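3-oxoacyl-[acyl-carrier-protein] reductase (Sinorhizobium meliloti, PDB 3U9L) probably catalyses the NADPH-dependent reduction of 3-oxoacyl-[acyl-carrier-protein] as a member of the short-chain dehydrogenase/reductase family. Local coordinates at residues Ala22-Gly27 / Ala247-Val252. Numbering follows the deposited sequence.
Sequences AEALAG and AIVRVV
Leu25 and Val249 form the centre of this helix-helix contact, their CA atoms 5.7 Å apart. The two helical segments run in roughly the same direction, with 43° between their axes and a closest approach of 9.3 Å. No hydrogen bond joins them, and every side-chain contact across the interface is apolar.

Leu25 supplies most of these contacts through its two methyls. CG stands anti to the carbonyl carbon (chi1 -75°), and the forked end reaches across to 247-252. There CD2 lies against the backbone at Val249 CA (3.9 Å) and also meets Val252 CG2 at 3.9 Å, so one methyl rests between residues three apart on the facing helix. The other branch, CD1, reaches Ile248 CG2 at 4.1 Å, the two side chains crossing at about a right angle.

A second, smaller patch is tighter. Val249 CG2, anti to its own carbonyl carbon, comes to 3.5 Å from Ala24 CB, closer than ordinary van der Waals contact, and lies 3.7 Å from Ala24 C. The small alanine thus lets the valine methyl approach the helix backbone.

Beneath the pair lies the parallel sheet: Leu25 also packs on Val32 of strand 31-36, whereas Ala247 and Val251 of the partner helix touch Val263 of strand 262-265. His30 is shared, touching both Leu25 and Val252. Helix 16-27 follows the first strand, 7-10, and its packing beside helix 242-252 on the sheet is characteristic of the layered Rossmann-type alpha/beta fold of short-chain dehydrogenases/reductases.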
loop_
_atom_site.group_PDB
_atom_site.type_symbol
_atom_site.label_atom_id
_atom_site.label_comp_id
_atom_site.label_asym_id
_atom_site.label_seq_id
_atom_site.Cartn_x
_atom_site.Cartn_y
_atom_site.Cartn_z
ATOM N N ALA A 22 13.065 -1.071 -22.340
ATOM C CA ALA A 22 12.557 -0.753 -23.681
ATOM C C ALA A 22 13.618 -1.109 -24.739
ATOM O O ALA A 22 13.326 -1.777 -25.722
ATOM C CB ALA A 22 12.181 0.697 -23.762
ATOM N N GLU A 23 14.880 -0.751 -24.479
ATOM C CA GLU A 23 15.952 -1.079 -25.419
ATOM C C GLU A 23 16.169 -2.590 -25.549
ATOM O O GLU A 23 16.298 -3.118 -26.652
ATOM C CB GLU A 23 17.258 -0.352 -25.031
ATOM C CG GLU A 23 17.049 1.146 -24.976
ATOM C CD GLU A 23 18.304 1.952 -24.542
ATOM O OE1 GLU A 23 19.222 1.373 -23.896
ATOM O OE2 GLU A 23 18.343 3.186 -24.846
ATOM N N ALA A 24 16.218 -3.304 -24.438
ATOM C CA ALA A 24 16.397 -4.764 -24.537
ATOM C C ALA A 24 15.247 -5.473 -25.250
ATOM O O ALA A 24 15.459 -6.417 -26.032
ATOM C CB ALA A 24 16.643 -5.381 -23.133
ATOM N N LEU A 25 14.020 -5.030 -24.990
ATOM C CA LEU A 25 12.869 -5.638 -25.648
ATOM C C LEU A 25 12.912 -5.346 -27.149
ATOM O O LEU A 25 12.556 -6.188 -27.962
ATOM C CB LEU A 25 11.552 -5.170 -25.067
ATOM C CG LEU A 25 11.254 -5.808 -23.692
ATOM C CD1 LEU A 25 10.127 -5.005 -22.999
ATOM C CD2 LEU A 25 10.881 -7.306 -23.859
ATOM N N ALA A 26 13.338 -4.142 -27.500
ATOM C CA ALA A 26 13.421 -3.784 -28.914
ATOM C C ALA A 26 14.575 -4.614 -29.546
ATOM O O ALA A 26 14.487 -5.065 -30.681
ATOM C CB ALA A 26 13.657 -2.306 -29.036
ATOM N N GLY A 27 15.644 -4.831 -28.783
ATOM C CA GLY A 27 16.727 -5.671 -29.244
ATOM C C GLY A 27 16.254 -7.089 -29.541
ATOM O O GLY A 27 16.814 -7.777 -30.403
ATOM N N ALA A 247 15.762 -9.928 -17.206
ATOM C CA ALA A 247 14.647 -10.743 -16.646
ATOM C C ALA A 247 13.371 -10.474 -17.384
ATOM O O ALA A 247 12.596 -11.382 -17.627
ATOM C CB ALA A 247 14.460 -10.486 -15.144
ATOM N N ILE A 248 13.136 -9.224 -17.768
ATOM C CA ILE A 248 11.891 -8.903 -18.476
ATOM C C ILE A 248 11.805 -9.455 -19.911
ATOM O O ILE A 248 10.753 -9.927 -20.356
ATOM C CB ILE A 248 11.596 -7.389 -18.453
ATOM C CG1 ILE A 248 11.266 -7.003 -17.027
ATOM C CG2 ILE A 248 10.401 -7.056 -19.406
ATOM C CD1 ILE A 248 11.230 -5.518 -16.790
ATOM N N VAL A 249 12.915 -9.367 -20.636
ATOM C CA VAL A 249 13.009 -9.963 -21.962
ATOM C C VAL A 249 12.715 -11.450 -21.850
ATOM O O VAL A 249 11.947 -11.966 -22.650
ATOM C CB VAL A 249 14.422 -9.748 -22.559
ATOM C CG1 VAL A 249 14.620 -10.615 -23.807
ATOM C CG2 VAL A 249 14.686 -8.232 -22.811
ATOM N N ARG A 250 13.294 -12.125 -20.846
ATOM C CA ARG A 250 12.989 -13.560 -20.605
ATOM C C ARG A 250 11.532 -13.840 -20.280
ATOM O O ARG A 250 10.972 -14.816 -20.763
ATOM C CB ARG A 250 13.860 -14.171 -19.499
ATOM C CG ARG A 250 15.232 -14.573 -19.987
ATOM C CD ARG A 250 16.081 -15.326 -18.889
ATOM N NE ARG A 250 16.179 -14.518 -17.663
ATOM C CZ ARG A 250 17.245 -13.812 -17.294
ATOM N NH1 ARG A 250 18.362 -13.811 -18.049
ATOM N NH2 ARG A 250 17.179 -13.096 -16.172
ATOM N N VAL A 251 10.898 -13.024 -19.437
ATOM C CA VAL A 251 9.444 -13.209 -19.230
ATOM C C VAL A 251 8.650 -13.096 -20.531
ATOM O O VAL A 251 7.803 -13.948 -20.855
ATOM C CB VAL A 251 8.917 -12.181 -18.202
ATOM C CG1 VAL A 251 7.391 -12.184 -18.142
ATOM C CG2 VAL A 251 9.524 -12.474 -16.813
ATOM N N VAL A 252 8.885 -12.006 -21.252
ATOM C CA VAL A 252 8.181 -11.783 -22.506
ATOM C C VAL A 252 8.461 -12.927 -23.498
ATOM O O VAL A 252 7.571 -13.372 -24.173
ATOM C CB VAL A 252 8.533 -10.419 -23.130
ATOM C CG1 VAL A 252 8.026 -10.365 -24.533
ATOM C CG2 VAL A 252 7.913 -9.307 -22.300
#